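Local coordinates for protein deseasin MCP-01 (PDB 3VV3) that degrades collagen as a bacterial serine protease of the subtilisin family, its catalytic domain carrying several bound calcium ions, at residues W65-I71 against Y83-G89; N219-L223 against K296-M300. One frame throughout, in Å; residues are numbered along the deposited sequence.

Interaction 1 of 2, residues W65-I71 against Y83-G89. With CA (calcium ion), chain C; CA (calcium ion), chain F.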
loop_
_atom_site.group_PDB
_atom_site.type_symbol
_atom_site.label_atom_id
_atom_site.label_comp_id
_atom_site.label_asym_id
_atom_site.label_seq_id
_atom_site.Cartn_x
_atom_site.Cartn_y
_atom_site.Cartn_z
ATOM N N TRP A 65 22.313 0.572 11.942
ATOM C CA TRP A 65 22.874 1.313 13.072
ATOM C C TRP A 65 23.070 0.401 14.273
ATOM O O TRP A 65 22.260 -0.494 14.525
ATOM C CB TRP A 65 21.940 2.461 13.451
ATOM C CG TRP A 65 22.340 3.250 14.653
ATOM C CD1 TRP A 65 23.323 4.191 14.730
ATOM C CD2 TRP A 65 21.736 3.191 15.949
ATOM N NE1 TRP A 65 23.376 4.722 16.000
ATOM C CE2 TRP A 65 22.411 4.125 16.768
ATOM C CE3 TRP A 65 20.688 2.439 16.497
ATOM C CZ2 TRP A 65 22.072 4.331 18.107
ATOM C CZ3 TRP A 65 20.351 2.637 17.832
ATOM C CH2 TRP A 65 21.033 3.586 18.621
ATOM N N VAL A 66 24.153 0.640 15.014
ATOM C CA VAL A 66 24.393 -0.041 16.269
ATOM C C VAL A 66 24.555 0.991 17.382
ATOM O O VAL A 66 25.368 1.918 17.281
ATOM C CB VAL A 66 25.644 -0.938 16.196
ATOM C CG1 VAL A 66 25.921 -1.561 17.560
ATOM C CG2 VAL A 66 25.444 -2.019 15.146
ATOM N N ASN A 67 23.757 0.825 18.429
ATOM C CA ASN A 67 23.771 1.711 19.588
ATOM C C ASN A 67 25.074 1.530 20.367
ATOM O O ASN A 67 25.292 0.482 20.983
ATOM C CB ASN A 67 22.573 1.379 20.481
ATOM C CG ASN A 67 22.384 2.367 21.617
ATOM O OD1 ASN A 67 23.309 3.078 22.002
ATOM N ND2 ASN A 67 21.169 2.406 22.169
ATOM N N SER A 68 25.933 2.549 20.342
ATOM C CA SER A 68 27.245 2.446 20.979
ATOM C C SER A 68 27.119 2.388 22.499
ATOM O O SER A 68 28.059 2.003 23.192
ATOM C CB SER A 68 28.139 3.614 20.561
ATOM O OG SER A 68 27.660 4.829 21.105
ATOM N N GLY A 69 25.945 2.746 23.009
ATOM C CA GLY A 69 25.725 2.796 24.449
ATOM C C GLY A 69 25.017 1.583 25.029
ATOM O O GLY A 69 24.725 1.548 26.229
ATOM N N GLU A 70 24.729 0.597 24.184
ATOM C CA GLU A 70 24.066 -0.627 24.618
ATOM C C GLU A 70 24.961 -1.852 24.553
ATOM O O GLU A 70 25.613 -2.118 23.534
ATOM C CB GLU A 70 22.808 -0.901 23.778
ATOM C CG GLU A 70 21.534 -0.251 24.312
ATOM C CD GLU A 70 20.955 -0.990 25.500
ATOM O OE1 GLU A 70 21.399 -2.119 25.762
ATOM O OE2 GLU A 70 20.049 -0.465 26.163
ATOM N N ILE A 71 24.986 -2.599 25.651
ATOM C CA ILE A 71 25.533 -3.946 25.650
ATOM C C ILE A 71 24.423 -4.878 25.198
ATOM O O ILE A 71 23.385 -4.966 25.842
ATOM C CB ILE A 71 25.986 -4.359 27.062
ATOM C CG1 ILE A 71 27.076 -3.406 27.558
ATOM C CG2 ILE A 71 26.452 -5.803 27.065
ATOM C CD1 ILE A 71 27.654 -3.781 28.921
ATOM N N TYR A 83 14.713 2.137 26.928
ATOM C CA TYR A 83 14.496 0.888 26.206
ATOM C C TYR A 83 15.631 -0.085 26.456
ATOM O O TYR A 83 16.799 0.269 26.385
ATOM C CB TYR A 83 14.330 1.155 24.697
ATOM C CG TYR A 83 13.144 2.051 24.438
ATOM C CD1 TYR A 83 11.871 1.517 24.291
ATOM C CD2 TYR A 83 13.287 3.431 24.394
ATOM C CE1 TYR A 83 10.778 2.336 24.089
ATOM C CE2 TYR A 83 12.187 4.265 24.188
ATOM C CZ TYR A 83 10.941 3.702 24.033
ATOM O OH TYR A 83 9.834 4.499 23.827
ATOM N N ILE A 84 15.285 -1.323 26.761
ATOM C CA ILE A 84 16.298 -2.328 27.042
ATOM C C ILE A 84 16.860 -2.966 25.773
ATOM O O ILE A 84 16.113 -3.415 24.904
ATOM C CB ILE A 84 15.718 -3.438 27.923
ATOM C CG1 ILE A 84 15.382 -2.879 29.309
ATOM C CG2 ILE A 84 16.688 -4.625 27.993
ATOM C CD1 ILE A 84 14.509 -3.816 30.149
ATOM N N ASP A 85 18.184 -3.007 25.665
ATOM C CA ASP A 85 18.837 -3.763 24.600
ATOM C C ASP A 85 18.464 -3.245 23.207
ATOM O O ASP A 85 18.366 -4.028 22.258
ATOM C CB ASP A 85 18.523 -5.269 24.726
ATOM C CG ASP A 85 19.234 -5.924 25.910
ATOM O OD1 ASP A 85 20.087 -5.261 26.523
ATOM O OD2 ASP A 85 18.953 -7.095 26.230
ATOM N N ASP A 86 18.267 -1.932 23.088
ATOM C CA ASP A 86 17.963 -1.320 21.792
ATOM C C ASP A 86 19.228 -1.155 20.948
ATOM O O ASP A 86 19.785 -0.067 20.815
ATOM C CB ASP A 86 17.198 0.002 21.945
ATOM C CG ASP A 86 17.980 1.059 22.690
ATOM O OD1 ASP A 86 18.536 0.735 23.757
ATOM O OD2 ASP A 86 18.026 2.211 22.212
ATOM N N VAL A 87 19.671 -2.268 20.386
ATOM C CA VAL A 87 20.902 -2.305 19.623
ATOM C C VAL A 87 20.723 -1.652 18.257
ATOM O O VAL A 87 21.557 -0.865 17.834
ATOM C CB VAL A 87 21.388 -3.759 19.453
ATOM C CG1 VAL A 87 22.581 -3.824 18.491
ATOM C CG2 VAL A 87 21.739 -4.353 20.828
ATOM N N HIS A 88 19.616 -1.965 17.591
ATOM C CA HIS A 88 19.344 -1.448 16.250
ATOM C C HIS A 88 18.178 -0.462 16.202
ATOM O O HIS A 88 17.842 0.058 15.132
ATOM C CB HIS A 88 19.036 -2.608 15.303
ATOM C CG HIS A 88 20.157 -3.590 15.169
ATOM N ND1 HIS A 88 21.403 -3.235 14.699
ATOM C CD2 HIS A 88 20.218 -4.916 15.436
ATOM C CE1 HIS A 88 22.185 -4.300 14.684
ATOM N NE2 HIS A 88 21.487 -5.335 15.116
ATOM N N GLY A 89 17.556 -0.214 17.350
ATOM C CA GLY A 89 16.350 0.594 17.395
ATOM C C GLY A 89 15.333 -0.046 18.318
ATOM O O GLY A 89 15.694 -0.872 19.157
HETATM CA CA CA C . 18.808 1.412 25.956
HETATM CA CA CA F . 21.847 -3.815 27.253
#
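The carboxylate of E70 straddles two calcium ions and fixes the loop 65-71 against 83-89. A bend at chi2 (-77°) swings it across the gap: OE2 binds the calcium of chain C at 2.3 Å, joined there by Y83 O and D86 OD1, while OE1 binds the calcium of chain F, which also takes I71 O and D85 OD1. The E70 and D86 carboxylates stand almost perpendicular, their planes 81° apart; E70 OE2 and D86 OD1 lie 3.1 Å from each other because both bind the chain C calcium. D85 N adds a weak hydrogen bond to E70 OE2, and N78 is a further polar partner of E70.

N67 grips the chain beside this site. Its ND2 donates to D86 O at 3.1 Å, nearly in the amide plane, and weakly to D86 OD2, the amide and carboxylate planes being close to perpendicular; D86 also pairs with Y155. N67 OD1 meanwhile accepts from G69 N in an Asx turn, and N67 N donates to V87 O at 2.8 Å.

Farther along, H88 meets W65 O edge-on, ND1 donating at 2.9 Å with the acceptor near the ring plane, while V87 CG1 lies 3.8 Å over the centre of the imidazole. V66 CG1 runs alongside V87 CG1 at 4.1 Å. The W65 indole brings its edge to the backbone of H88 and G89.

D74 and I76 add ligands to the chain F calcium, and D77, D79 and N81 to the chain C calcium. W65 packs on helix 146-161 and strand 131-136, whereas G89 begins edge strand 89-91 of the parallel sheet.

Interaction 2 of 2, residues N219-L223 against K296-M300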
loop_
_atom_site.group_PDB
_atom_site.type_symbol
_atom_site.label_atom_id
_atom_site.label_comp_id
_atom_site.label_asym_id
_atom_site.label_seq_id
_atom_site.Cartn_x
_atom_site.Cartn_y
_atom_site.Cartn_z
ATOM N N ASN A 219 5.396 22.946 10.481
ATOM C CA ASN A 219 6.734 22.968 11.050
ATOM C C ASN A 219 7.785 23.171 9.956
ATOM O O ASN A 219 7.744 22.519 8.911
ATOM C CB ASN A 219 6.994 21.665 11.813
ATOM C CG ASN A 219 6.042 21.468 12.986
ATOM O OD1 ASN A 219 6.476 21.435 14.139
ATOM N ND2 ASN A 219 4.752 21.339 12.705
ATOM N N ASP A 220 8.727 24.082 10.182
ATOM C CA ASP A 220 9.719 24.386 9.150
ATOM C C ASP A 220 10.620 23.208 8.752
ATOM O O ASP A 220 11.147 23.181 7.637
ATOM C CB ASP A 220 10.581 25.583 9.549
ATOM C CG ASP A 220 9.834 26.902 9.454
ATOM O OD1 ASP A 220 8.951 27.035 8.576
ATOM O OD2 ASP A 220 10.143 27.812 10.255
ATOM N N ASN A 221 10.809 22.241 9.648
ATOM C CA ASN A 221 11.706 21.122 9.341
ATOM C C ASN A 221 10.996 19.952 8.656
ATOM O O ASN A 221 11.609 18.924 8.374
ATOM C CB ASN A 221 12.426 20.624 10.598
ATOM C CG ASN A 221 11.468 20.060 11.624
ATOM O OD1 ASN A 221 10.357 20.568 11.792
ATOM N ND2 ASN A 221 11.890 19.009 12.319
ATOM N N VAL A 222 9.704 20.103 8.395
ATOM C CA VAL A 222 8.975 19.086 7.642
ATOM C C VAL A 222 9.218 19.281 6.147
ATOM O O VAL A 222 9.030 20.378 5.622
ATOM C CB VAL A 222 7.454 19.140 7.939
ATOM C CG1 VAL A 222 6.669 18.264 6.967
ATOM C CG2 VAL A 222 7.173 18.736 9.394
ATOM N N LEU A 223 9.652 18.220 5.471
ATOM C CA LEU A 223 9.876 18.268 4.034
ATOM C C LEU A 223 8.931 17.248 3.400
ATOM O O LEU A 223 9.090 16.050 3.594
ATOM C CB LEU A 223 11.346 17.972 3.718
ATOM C CG LEU A 223 11.777 17.805 2.254
ATOM C CD1 LEU A 223 11.330 18.982 1.399
ATOM C CD2 LEU A 223 13.283 17.609 2.163
ATOM N N LYS A 296 17.030 21.480 3.851
ATOM C CA LYS A 296 15.727 21.356 3.222
ATOM C C LYS A 296 15.668 22.180 1.946
ATOM O O LYS A 296 15.270 21.677 0.896
ATOM C CB LYS A 296 14.621 21.802 4.179
ATOM C CG LYS A 296 13.245 21.914 3.508
ATOM C CD LYS A 296 12.162 22.253 4.530
ATOM C CE LYS A 296 10.857 22.679 3.859
ATOM N NZ LYS A 296 9.840 23.054 4.873
ATOM N N GLU A 297 16.074 23.442 2.040
ATOM C CA GLU A 297 15.981 24.351 0.899
ATOM C C GLU A 297 16.938 23.937 -0.208
ATOM O O GLU A 297 16.643 24.114 -1.393
ATOM C CB GLU A 297 16.215 25.804 1.334
ATOM C CG GLU A 297 15.101 26.342 2.227
ATOM C CD GLU A 297 15.142 27.852 2.401
ATOM O OE1 GLU A 297 16.241 28.447 2.317
ATOM O OE2 GLU A 297 14.063 28.443 2.630
ATOM N N LEU A 298 18.076 23.368 0.174
ATOM C CA LEU A 298 19.039 22.893 -0.808
ATOM C C LEU A 298 18.472 21.725 -1.621
ATOM O O LEU A 298 18.620 21.670 -2.843
ATOM C CB LEU A 298 20.341 22.477 -0.120
ATOM C CG LEU A 298 21.442 21.940 -1.030
ATOM C CD1 LEU A 298 22.794 22.469 -0.568
ATOM C CD2 LEU A 298 21.430 20.431 -1.041
ATOM N N LEU A 299 17.829 20.785 -0.938
ATOM C CA LEU A 299 17.198 19.662 -1.625
ATOM C C LEU A 299 16.142 20.160 -2.604
ATOM O O LEU A 299 16.035 19.670 -3.736
ATOM C CB LEU A 299 16.607 18.678 -0.607
ATOM C CG LEU A 299 17.675 17.920 0.192
ATOM C CD1 LEU A 299 17.082 17.277 1.462
ATOM C CD2 LEU A 299 18.359 16.878 -0.686
ATOM N N MET A 300 15.364 21.149 -2.173
ATOM C CA MET A 300 14.333 21.738 -3.022
ATOM C C MET A 300 14.922 22.497 -4.216
ATOM O O MET A 300 14.526 22.282 -5.360
ATOM C CB MET A 300 13.438 22.659 -2.193
ATOM C CG MET A 300 12.568 21.888 -1.192
ATOM S SD MET A 300 11.756 22.927 0.034
ATOM C CE MET A 300 10.609 23.871 -0.977
HETATM O O HOH W 1 10.230 25.831 5.618
#
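L223 overlaps L299, M300 and K296 of helix 292-301, its two methyls divided between different helix residues. CD2 meets L299 CD1 at 3.9 Å, the two side chains crossing at about a right angle, whereas CD1 lies 4.1 Å from M300 CG and equally near K296 CG. The leucine side chain runs antiparallel to those of M300 and K296, passing alongside each.

K296 continues the contact from apolar to polar. With CG anti to the backbone N (chi1 171°) and every later torsion also extended, the chain reaches from the helix to the turn 219-222. There NZ donates to V222 O at 2.9 Å, tilted 27° from the carbonyl plane, and to D220 O at 3.1 Å from well above that carbonyl's plane. Water 1 accepts a third bond from NZ and reaches D220 OD1 weakly. A methionine in its place would probably leave both carbonyls without this donor and the turn less firmly tied to the helix.

L195 and V276 add to the apolar surroundings, through K296 and L299 for the first and L223 for the second. A helix laid over the start of a strand of the parallel sheet is one element of the layered alpha/beta architecture of the subtilisin fold.

From the N terminus, the chain leaves strand 45-50 and enters the loop in which interaction 1 lies; the contact closes an excursion of 11 residues without helix or strand, running into edge strand 89-91. Interaction 2 opens much later, where strand 222-228 begins, and closes only at helix 292-301, after 72 intervening residues that include strand 247-250 and helix 269-284. The two are thus in series, neither nesting nor crossing. The centres of interactions 1 and 2 lie about 29 Å apart, and the nearest atoms of interactions 1 and 2 about 19 Å. Interaction 1 secures a calcium-bound loop at one border of the parallel sheet, while interaction 2 joins a late helix to the strand next to the opposite border.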